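6b protein (Agrobacterium vitis, PDB 3AQ2) probably disturbs plant cell proliferation by acting on the host microRNA machinery, with a fold related to ADP-ribosylating toxins. Local coordinates at residues R28-D33 with P196-G201; V68-V73 with L83-S88; G92-A97 with G163-E168; Q106-I111 with Y156-R161. One frame throughout, in Å; residues are numbered along the deposited sequence.

Contact 1: residues R28-D33 with P196-G201; sequences RQARTD and PIVALG
Ala30 and Val198 make the apolar touch of this small, buried contact, a worked example of how a short side chain lets a helix settle close to a sheet. The methyl CB of Ala30 meets Val198 CG1 at 3.8 Å, and the CA atoms of the two residues are 6.5 Å apart. Only one branch of the valine does the touching: CG1 lies anti to the backbone N (chi1 178°) and is thereby sent at the helix. It reaches past the methyl to the main chain, coming within 3.8 Å of Ala30 O and 4.0 Å of Arg31 N. With Phe34 also on Val198 and Leu27 on Ala199, one face of helix 20-38 covers this end of strand 199-202.

The strand is not regular here. Val198 and Ala199 both stand opposite Ala136 in a classic beta bulge, within the mixed sheet where 199-202 runs antiparallel to 133-137.

No hydrogen bond joins the segments; the helix has its own polar links. Gln29 NE2 donates to Asp33 OD1 at 2.9 Å, one turn on, with an N-H...O angle of 150°. The oxygen lies near the plane of the amide, whereas the donor sits above the carboxylate plane, tilted 38° out of it. Asp33 OD2 forms a salt bridge with Arg12 of the edge strand 12-13, while the guanidinium end of Arg31 leads away from the strand to bond Gln63 O through NE.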
# COMPACT_ATOMS: atom_id res chain seq x y z
N ARG A 28 -9.23 8.31 7.47
CA ARG A 28 -8.81 9.70 7.63
C ARG A 28 -8.10 9.89 8.97
O ARG A 28 -7.01 10.49 9.02
CB ARG A 28 -10.01 10.65 7.53
CG ARG A 28 -9.64 12.13 7.57
CD ARG A 28 -10.86 13.01 7.30
NE ARG A 28 -10.49 14.43 7.30
CZ ARG A 28 -11.34 15.44 7.07
NH1 ARG A 28 -12.62 15.21 6.79
NH2 ARG A 28 -10.89 16.69 7.11
N GLN A 29 -8.70 9.37 10.03
CA GLN A 29 -8.16 9.50 11.38
C GLN A 29 -6.87 8.71 11.54
O GLN A 29 -5.95 9.16 12.23
CB GLN A 29 -9.17 9.04 12.43
CG GLN A 29 -8.80 9.46 13.86
CD GLN A 29 -8.67 10.97 14.01
OE1 GLN A 29 -9.54 11.72 13.57
NE2 GLN A 29 -7.57 11.43 14.63
N ALA A 30 -6.80 7.53 10.92
CA ALA A 30 -5.59 6.70 11.01
C ALA A 30 -4.41 7.43 10.40
O ALA A 30 -3.30 7.44 10.96
CB ALA A 30 -5.81 5.36 10.33
N ARG A 31 -4.64 8.06 9.26
CA ARG A 31 -3.60 8.81 8.56
C ARG A 31 -3.11 9.97 9.42
O ARG A 31 -1.90 10.17 9.58
CB ARG A 31 -4.13 9.35 7.23
CG ARG A 31 -3.03 9.86 6.33
CD ARG A 31 -3.47 10.97 5.43
NE ARG A 31 -2.37 11.92 5.27
CZ ARG A 31 -2.20 13.01 6.02
NH1 ARG A 31 -3.07 13.31 6.98
NH2 ARG A 31 -1.15 13.79 5.81
N THR A 32 -4.05 10.72 9.99
CA THR A 32 -3.70 11.85 10.85
C THR A 32 -2.90 11.39 12.08
O THR A 32 -1.91 12.04 12.44
CB THR A 32 -4.95 12.63 11.30
OG1 THR A 32 -5.64 13.12 10.14
CG2 THR A 32 -4.56 13.82 12.19
N ASP A 33 -3.33 10.29 12.70
CA ASP A 33 -2.67 9.76 13.92
C ASP A 33 -1.26 9.26 13.62
O ASP A 33 -0.35 9.40 14.45
CB ASP A 33 -3.47 8.61 14.54
CG ASP A 33 -4.77 9.07 15.18
OD1 ASP A 33 -5.01 10.30 15.32
OD2 ASP A 33 -5.56 8.19 15.56
N PRO A 196 5.94 0.13 6.90
CA PRO A 196 4.87 0.51 7.82
C PRO A 196 3.51 0.47 7.15
O PRO A 196 3.35 0.96 6.03
CB PRO A 196 5.21 1.96 8.21
CG PRO A 196 6.67 2.13 7.82
CD PRO A 196 6.80 1.28 6.59
N ILE A 197 2.54 -0.13 7.84
CA ILE A 197 1.17 -0.19 7.36
C ILE A 197 0.32 0.72 8.23
O ILE A 197 0.37 0.60 9.46
CB ILE A 197 0.63 -1.65 7.40
CG1 ILE A 197 1.57 -2.62 6.64
CG2 ILE A 197 -0.81 -1.72 6.86
CD1 ILE A 197 1.82 -2.26 5.16
N VAL A 198 -0.42 1.64 7.62
CA VAL A 198 -1.28 2.54 8.39
C VAL A 198 -2.51 1.78 8.90
O VAL A 198 -2.83 1.82 10.09
CB VAL A 198 -1.70 3.77 7.57
CG1 VAL A 198 -2.65 4.66 8.39
CG2 VAL A 198 -0.46 4.54 7.12
N ALA A 199 -3.18 1.09 7.98
CA ALA A 199 -4.40 0.37 8.30
C ALA A 199 -4.59 -0.81 7.36
O ALA A 199 -3.98 -0.87 6.29
CB ALA A 199 -5.61 1.31 8.21
N LEU A 200 -5.45 -1.75 7.76
CA LEU A 200 -5.90 -2.80 6.85
C LEU A 200 -7.43 -2.89 6.92
O LEU A 200 -8.03 -2.46 7.91
CB LEU A 200 -5.26 -4.16 7.17
CG LEU A 200 -5.65 -4.90 8.46
CD1 LEU A 200 -5.55 -6.41 8.27
CD2 LEU A 200 -4.79 -4.46 9.66
N GLY A 201 -8.04 -3.41 5.87
CA GLY A 201 -9.50 -3.50 5.87
C GLY A 201 -10.00 -4.39 4.77
O GLY A 201 -9.21 -5.04 4.07

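Contact 2: residues V68-V73 with L83-S88; sequences VYVDEV and LLPSNS
Val68 faces Leu84 and Asn87 with a different methyl for each, a division set by its first torsion (chi1 175°): CG1 lies anti to the backbone N and CG2 anti to the carbonyl carbon. The CG2 branch meets Leu84 CD1 at 4.0 Å, the two side chains meeting at a slant. The CG1 branch lies 4.0 Å from Asn87 ND2, so a methyl packs against an amide nitrogen. Asn87 has CG between its backbone N and carbonyl carbon (chi1 54°), the more hindered setting, which lifts the amide toward the valine.

Both ends of that buried amide are satisfied by neighbours. Its OD1 accepts from Val94 N on strand 93-96, and its ND2 donates to Tyr124 OH, whose oxygen also bonds Tyr69 O. These bonds fix which end of the amide is turned to Val68.

Two residues along, Val70 extends the apolar seam, its CG1 standing 4.1 Å from Pro85 CG with the two side chains crossing at about a right angle. No hydrogen bond joins the two segments, and their nearest CA atoms, of Val68 and Leu84, stay 8.4 Å apart; they meet through side chains alone. Next to the amide, Asn87 and Ser88 both face Gly92 in a classic beta bulge. The whole is a strand-helix-strand connection in which 66-70 and 83-85, joined by helix 72-81, belong to separate sheets and share one hydrophobic core.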
# COMPACT_ATOMS: atom_id res chain seq x y z
N VAL A 68 -2.83 -0.89 -1.32
CA VAL A 68 -2.28 -2.10 -1.93
C VAL A 68 -3.30 -3.20 -1.67
O VAL A 68 -3.55 -3.57 -0.53
CB VAL A 68 -0.88 -2.47 -1.38
CG1 VAL A 68 -0.41 -3.79 -1.97
CG2 VAL A 68 0.13 -1.36 -1.70
N TYR A 69 -3.92 -3.68 -2.74
CA TYR A 69 -4.99 -4.67 -2.63
C TYR A 69 -4.43 -6.08 -2.45
O TYR A 69 -3.44 -6.46 -3.07
CB TYR A 69 -5.94 -4.54 -3.83
CG TYR A 69 -6.70 -3.24 -3.75
CD1 TYR A 69 -6.26 -2.09 -4.42
CD2 TYR A 69 -7.82 -3.14 -2.92
CE1 TYR A 69 -6.95 -0.88 -4.30
CE2 TYR A 69 -8.52 -1.93 -2.79
CZ TYR A 69 -8.09 -0.82 -3.48
OH TYR A 69 -8.79 0.36 -3.32
N VAL A 70 -5.07 -6.84 -1.55
CA VAL A 70 -4.56 -8.16 -1.14
C VAL A 70 -5.73 -9.10 -0.78
O VAL A 70 -6.88 -8.66 -0.69
CB VAL A 70 -3.61 -8.05 0.10
CG1 VAL A 70 -2.38 -7.21 -0.22
CG2 VAL A 70 -4.35 -7.45 1.30
N ASP A 71 -5.42 -10.37 -0.58
CA ASP A 71 -6.39 -11.33 -0.04
C ASP A 71 -6.39 -11.26 1.50
O ASP A 71 -5.52 -10.61 2.08
CB ASP A 71 -6.01 -12.72 -0.51
CG ASP A 71 -4.64 -13.11 -0.03
OD1 ASP A 71 -3.65 -12.67 -0.65
OD2 ASP A 71 -4.56 -13.82 0.99
N GLU A 72 -7.35 -11.91 2.17
CA GLU A 72 -7.43 -11.72 3.63
C GLU A 72 -6.25 -12.34 4.38
O GLU A 72 -5.78 -11.76 5.35
CB GLU A 72 -8.75 -12.19 4.26
CG GLU A 72 -8.95 -11.56 5.66
CD GLU A 72 -10.20 -12.00 6.41
OE1 GLU A 72 -11.02 -12.77 5.85
OE2 GLU A 72 -10.35 -11.57 7.58
N VAL A 73 -5.74 -13.47 3.90
CA VAL A 73 -4.59 -14.10 4.56
C VAL A 73 -3.37 -13.17 4.50
O VAL A 73 -2.71 -12.92 5.52
CB VAL A 73 -4.29 -15.50 3.99
CG1 VAL A 73 -3.00 -16.07 4.59
CG2 VAL A 73 -5.45 -16.43 4.28
N LEU A 83 4.59 -5.67 7.11
CA LEU A 83 5.15 -6.12 5.84
C LEU A 83 4.36 -5.58 4.67
O LEU A 83 3.15 -5.34 4.78
CB LEU A 83 5.18 -7.64 5.75
CG LEU A 83 5.95 -8.38 6.85
CD1 LEU A 83 5.66 -9.88 6.83
CD2 LEU A 83 7.45 -8.12 6.72
N LEU A 84 5.04 -5.39 3.55
CA LEU A 84 4.38 -5.06 2.30
C LEU A 84 4.78 -6.10 1.25
O LEU A 84 5.97 -6.40 1.11
CB LEU A 84 4.79 -3.66 1.87
CG LEU A 84 3.96 -3.03 0.75
CD1 LEU A 84 2.54 -2.67 1.24
CD2 LEU A 84 4.67 -1.83 0.20
N PRO A 85 3.79 -6.68 0.53
CA PRO A 85 4.10 -7.69 -0.49
C PRO A 85 4.39 -7.07 -1.85
O PRO A 85 3.92 -5.97 -2.16
CB PRO A 85 2.79 -8.48 -0.60
CG PRO A 85 1.72 -7.46 -0.34
CD PRO A 85 2.33 -6.44 0.64
N SER A 86 5.16 -7.78 -2.67
CA SER A 86 5.17 -7.47 -4.09
C SER A 86 3.86 -7.98 -4.69
O SER A 86 3.25 -8.94 -4.18
CB SER A 86 6.35 -8.15 -4.80
OG SER A 86 6.24 -9.56 -4.66
N ASN A 87 3.41 -7.32 -5.75
CA ASN A 87 2.24 -7.78 -6.51
C ASN A 87 2.51 -7.75 -8.01
O ASN A 87 1.59 -7.73 -8.83
CB ASN A 87 0.98 -6.97 -6.15
CG ASN A 87 1.17 -5.49 -6.30
OD1 ASN A 87 2.17 -5.03 -6.88
ND2 ASN A 87 0.21 -4.71 -5.78
N SER A 88 3.80 -7.73 -8.36
CA SER A 88 4.24 -7.70 -9.74
C SER A 88 5.66 -8.28 -9.75
O SER A 88 6.32 -8.30 -8.71
CB SER A 88 4.23 -6.24 -10.22
OG SER A 88 3.95 -6.16 -11.61

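Contact 3: residues G92-A97 with G163-E168; sequences GTVATA and GNYVEE
Tyr165 turns its phenol end to Val94, and a single methyl makes the encounter. Val94 CG2 comes to the ring obliquely, with the two side chains at about a right angle. It is nearest the hydroxyl end: 3.3 Å from Tyr165 OH, 3.6 Å from CZ and 3.8 Å from CE1 of the same ring. Ala160 CB, from the central strand of the sheet, lies over a face of the ring, on the side from which Val94 CG2 comes, and Ile146 also touches the tyrosine. The valine uses the branch anti to its carbonyl carbon (chi1 174°), leaving CG1 for other neighbours.

The position of the phenol is fixed by its oxygen. Tyr165 OH is hydrogen-bonded to Ser115 O, at the C-terminal end of helix 105-115, and to Ser88 OG, so one hydroxyl joins three parts of the chain beside an apolar methyl.

At the other end, main chain meets main chain. Gly92 CA lies 3.5 Å from Gly163 N, and the CA atoms of these two glycines are likewise 3.5 Å apart, leaving no space for a side chain on either. Gly163 also has a positive phi (76°), a backbone turn that residues with a side chain seldom adopt. Through this pair and the tyrosine, the connection following strand 154-161 folds back over the start of strand 93-96, an edge strand of the three-stranded antiparallel sheet.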
# COMPACT_ATOMS: atom_id res chain seq x y z
N GLY A 92 8.14 -5.68 -7.59
CA GLY A 92 7.34 -4.47 -7.69
C GLY A 92 6.15 -4.50 -6.76
O GLY A 92 5.50 -5.53 -6.62
N THR A 93 5.86 -3.36 -6.14
CA THR A 93 4.60 -3.19 -5.43
C THR A 93 3.84 -2.01 -6.02
O THR A 93 4.32 -0.86 -5.99
CB THR A 93 4.82 -2.94 -3.92
OG1 THR A 93 5.59 -4.01 -3.36
CG2 THR A 93 3.45 -2.83 -3.20
N VAL A 94 2.67 -2.31 -6.56
CA VAL A 94 1.81 -1.31 -7.18
C VAL A 94 0.71 -0.90 -6.20
O VAL A 94 -0.01 -1.76 -5.65
CB VAL A 94 1.19 -1.84 -8.51
CG1 VAL A 94 0.18 -0.86 -9.08
CG2 VAL A 94 2.28 -2.15 -9.54
N ALA A 95 0.61 0.41 -5.97
CA ALA A 95 -0.42 0.98 -5.11
C ALA A 95 -1.25 1.97 -5.91
O ALA A 95 -0.80 2.49 -6.92
CB ALA A 95 0.22 1.66 -3.90
N THR A 96 -2.48 2.21 -5.47
CA THR A 96 -3.33 3.18 -6.16
C THR A 96 -4.04 4.11 -5.19
O THR A 96 -4.32 3.73 -4.05
CB THR A 96 -4.37 2.48 -7.08
OG1 THR A 96 -5.15 3.48 -7.78
CG2 THR A 96 -5.31 1.53 -6.29
N ALA A 97 -4.33 5.32 -5.66
CA ALA A 97 -5.17 6.26 -4.94
C ALA A 97 -6.65 5.85 -4.97
O ALA A 97 -7.45 6.38 -4.18
CB ALA A 97 -4.98 7.69 -5.49
N GLY A 163 9.93 -2.99 -9.58
CA GLY A 163 9.16 -3.68 -10.62
C GLY A 163 9.43 -3.28 -12.07
O GLY A 163 8.68 -3.67 -12.96
N ASN A 164 10.48 -2.49 -12.31
CA ASN A 164 10.85 -2.12 -13.70
C ASN A 164 9.78 -1.32 -14.48
O ASN A 164 9.77 -1.29 -15.72
CB ASN A 164 11.23 -3.37 -14.52
CG ASN A 164 12.51 -4.06 -14.04
OD1 ASN A 164 13.43 -3.42 -13.52
ND2 ASN A 164 12.57 -5.37 -14.24
N TYR A 165 8.89 -0.66 -13.75
CA TYR A 165 7.94 0.29 -14.31
C TYR A 165 8.65 1.56 -14.74
O TYR A 165 9.75 1.86 -14.27
CB TYR A 165 6.90 0.65 -13.25
CG TYR A 165 5.90 -0.45 -13.03
CD1 TYR A 165 6.15 -1.48 -12.12
CD2 TYR A 165 4.70 -0.48 -13.74
CE1 TYR A 165 5.23 -2.50 -11.92
CE2 TYR A 165 3.77 -1.49 -13.55
CZ TYR A 165 4.05 -2.50 -12.64
OH TYR A 165 3.13 -3.50 -12.46
N VAL A 166 8.01 2.29 -15.65
CA VAL A 166 8.49 3.59 -16.11
C VAL A 166 7.60 4.69 -15.53
O VAL A 166 6.38 4.52 -15.44
CB VAL A 166 8.48 3.65 -17.65
CG1 VAL A 166 8.91 5.01 -18.15
CG2 VAL A 166 9.38 2.55 -18.23
N GLU A 167 8.20 5.80 -15.11
CA GLU A 167 7.44 6.92 -14.54
C GLU A 167 6.55 7.59 -15.58
O GLU A 167 6.92 7.71 -16.75
CB GLU A 167 8.39 7.94 -13.89
CG GLU A 167 7.69 9.04 -13.10
CD GLU A 167 8.64 9.83 -12.20
OE1 GLU A 167 9.87 9.68 -12.34
OE2 GLU A 167 8.14 10.62 -11.37
N GLU A 168 5.37 8.03 -15.13
CA GLU A 168 4.43 8.80 -15.95
C GLU A 168 5.18 9.95 -16.61
O GLU A 168 5.99 10.62 -15.96
CB GLU A 168 3.29 9.35 -15.08
CG GLU A 168 2.02 9.75 -15.83
CD GLU A 168 0.88 10.13 -14.90
OE1 GLU A 168 1.14 10.82 -13.89
OE2 GLU A 168 -0.29 9.75 -15.18

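Contact 4: residues Q106-I111 with Y156-R161; sequences QEMNAI and YGWYAR
Ile111 and Met108 close on the six-membered ring of Trp158, and the tight part of the contact is confined to this one ring. Ile111 CG2 comes to 3.5 Å from Trp158 CZ2 and 4.0 Å from CH2, approaching obliquely while the two side chains cross at about a right angle. Met108 takes a different position. Its sulfur lies near the indole plane, at the ring's edge, 4.1 Å from Trp158 CH2 and 5.3 Å from the centroid of the six-membered ring, 77° off the ring normal. This is a Met-aromatic contact of the edge type. The methionine chain starts out anti to its backbone N but bends at both following torsions (chi2 55°, chi3 63°), which brings SD round to the indole although the residue does not aim at the strand.

The motif is a helix laid on a sheet: helix 105-115 packs against the three-stranded antiparallel sheet, with Trp158 on the central strand 154-161 bridging the gap. That gap is wide, since the nearest CA atoms, of Ile111 and Trp158, are 10.7 Å apart. Leu112 and Ser115 of the same helix also touch the indole, and Arg147 makes a cation-pi interaction with it.

The other side of the helix is open to solvent: Gln106, Glu107 and Ala110 are exposed, and none meets strand 156-161. At the helix start, Glu107 OE1 accepts from Asp104 N, while Asp104 OD1 accepts from Gln106 N.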
# COMPACT_ATOMS: atom_id res chain seq x y z
N GLN A 106 -14.63 -7.00 -8.20
CA GLN A 106 -14.47 -7.66 -9.50
C GLN A 106 -13.91 -6.71 -10.56
O GLN A 106 -13.03 -7.10 -11.35
CB GLN A 106 -15.78 -8.29 -9.95
CG GLN A 106 -16.28 -9.38 -8.98
CD GLN A 106 -17.43 -10.19 -9.55
OE1 GLN A 106 -18.28 -9.67 -10.27
NE2 GLN A 106 -17.46 -11.49 -9.23
N GLU A 107 -14.41 -5.47 -10.57
CA GLU A 107 -13.95 -4.44 -11.50
C GLU A 107 -12.51 -4.06 -11.18
O GLU A 107 -11.67 -3.98 -12.08
CB GLU A 107 -14.83 -3.20 -11.40
CG GLU A 107 -16.27 -3.47 -11.83
CD GLU A 107 -17.21 -2.34 -11.48
OE1 GLU A 107 -17.00 -1.68 -10.43
OE2 GLU A 107 -18.18 -2.15 -12.23
N MET A 108 -12.23 -3.87 -9.89
CA MET A 108 -10.86 -3.54 -9.48
C MET A 108 -9.88 -4.64 -9.91
O MET A 108 -8.78 -4.34 -10.36
CB MET A 108 -10.78 -3.32 -7.98
CG MET A 108 -9.37 -3.02 -7.44
SD MET A 108 -8.56 -1.61 -8.23
CE MET A 108 -9.74 -0.39 -7.71
N ASN A 109 -10.30 -5.89 -9.80
CA ASN A 109 -9.42 -6.98 -10.20
C ASN A 109 -9.06 -6.90 -11.68
O ASN A 109 -7.92 -7.16 -12.05
CB ASN A 109 -10.03 -8.34 -9.89
CG ASN A 109 -9.05 -9.46 -10.15
OD1 ASN A 109 -8.06 -9.64 -9.41
ND2 ASN A 109 -9.28 -10.19 -11.22
N ALA A 110 -10.02 -6.51 -12.52
CA ALA A 110 -9.74 -6.34 -13.95
C ALA A 110 -8.67 -5.27 -14.20
O ALA A 110 -7.76 -5.46 -15.04
CB ALA A 110 -11.02 -6.01 -14.73
N ILE A 111 -8.76 -4.16 -13.49
CA ILE A 111 -7.78 -3.09 -13.63
C ILE A 111 -6.41 -3.52 -13.10
O ILE A 111 -5.37 -3.24 -13.72
CB ILE A 111 -8.27 -1.79 -12.97
CG1 ILE A 111 -9.56 -1.31 -13.68
CG2 ILE A 111 -7.20 -0.69 -13.03
CD1 ILE A 111 -10.16 -0.05 -13.06
N TYR A 156 -7.27 9.43 -10.51
CA TYR A 156 -6.67 8.58 -9.48
C TYR A 156 -5.30 8.08 -9.93
O TYR A 156 -5.19 7.44 -10.97
CB TYR A 156 -7.58 7.38 -9.16
CG TYR A 156 -8.90 7.83 -8.60
CD1 TYR A 156 -9.99 8.05 -9.44
CD2 TYR A 156 -9.04 8.10 -7.24
CE1 TYR A 156 -11.20 8.50 -8.93
CE2 TYR A 156 -10.25 8.55 -6.72
CZ TYR A 156 -11.32 8.74 -7.57
OH TYR A 156 -12.52 9.20 -7.07
N GLY A 157 -4.27 8.37 -9.14
CA GLY A 157 -2.93 7.94 -9.48
C GLY A 157 -2.71 6.46 -9.22
O GLY A 157 -3.34 5.86 -8.34
N TRP A 158 -1.83 5.86 -10.04
CA TRP A 158 -1.26 4.54 -9.83
C TRP A 158 0.24 4.70 -9.65
O TRP A 158 0.87 5.53 -10.34
CB TRP A 158 -1.54 3.64 -11.04
CG TRP A 158 -2.96 3.18 -11.03
CD1 TRP A 158 -4.07 3.90 -11.42
CD2 TRP A 158 -3.44 1.94 -10.53
NE1 TRP A 158 -5.20 3.16 -11.21
CE2 TRP A 158 -4.84 1.95 -10.67
CE3 TRP A 158 -2.82 0.80 -9.99
CZ2 TRP A 158 -5.65 0.86 -10.28
CZ3 TRP A 158 -3.61 -0.29 -9.61
CH2 TRP A 158 -5.02 -0.24 -9.75
N TYR A 159 0.80 3.93 -8.73
CA TYR A 159 2.20 4.10 -8.30
C TYR A 159 2.87 2.75 -8.23
O TYR A 159 2.22 1.75 -7.93
CB TYR A 159 2.27 4.76 -6.92
CG TYR A 159 1.58 6.10 -6.85
CD1 TYR A 159 0.20 6.18 -6.64
CD2 TYR A 159 2.30 7.28 -6.99
CE1 TYR A 159 -0.45 7.41 -6.58
CE2 TYR A 159 1.65 8.53 -6.93
CZ TYR A 159 0.28 8.57 -6.72
OH TYR A 159 -0.35 9.80 -6.66
N ALA A 160 4.17 2.73 -8.47
CA ALA A 160 4.91 1.48 -8.32
C ALA A 160 6.23 1.71 -7.61
O ALA A 160 6.94 2.67 -7.93
CB ALA A 160 5.16 0.87 -9.68
N ARG A 161 6.52 0.84 -6.65
CA ARG A 161 7.84 0.72 -6.03
C ARG A 161 8.57 -0.41 -6.74
O ARG A 161 8.10 -1.56 -6.73
CB ARG A 161 7.69 0.39 -4.54
CG ARG A 161 9.01 0.31 -3.78
CD ARG A 161 8.73 -0.18 -2.35
NE ARG A 161 9.96 -0.20 -1.54
CZ ARG A 161 10.87 -1.17 -1.61
NH1 ARG A 161 10.71 -2.19 -2.45
NH2 ARG A 161 11.95 -1.13 -0.83

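From the N terminus, helix 20-38 opens contact 1, which closes only near the C-terminal end at strand 199-202, so the other three lie within its span. Contact 2 closes a short loop around helix 72-81 before contact 3 opens at strand 93-96. Contact 3 in turn encloses contact 4, between helix 105-115 and strand 154-161. Neighbouring contacts are physically joined: Ile197 of contact 1 packs on Leu83 and Leu84 of contact 2, Pro85 O bonds Thr93 OG1 between contacts 2 and 3, and strands 93-96 and 154-161 pair between contacts 3 and 4. Contacts 1 and 4, their centres about 20 Å apart, fall on opposite sides of the chain's centre.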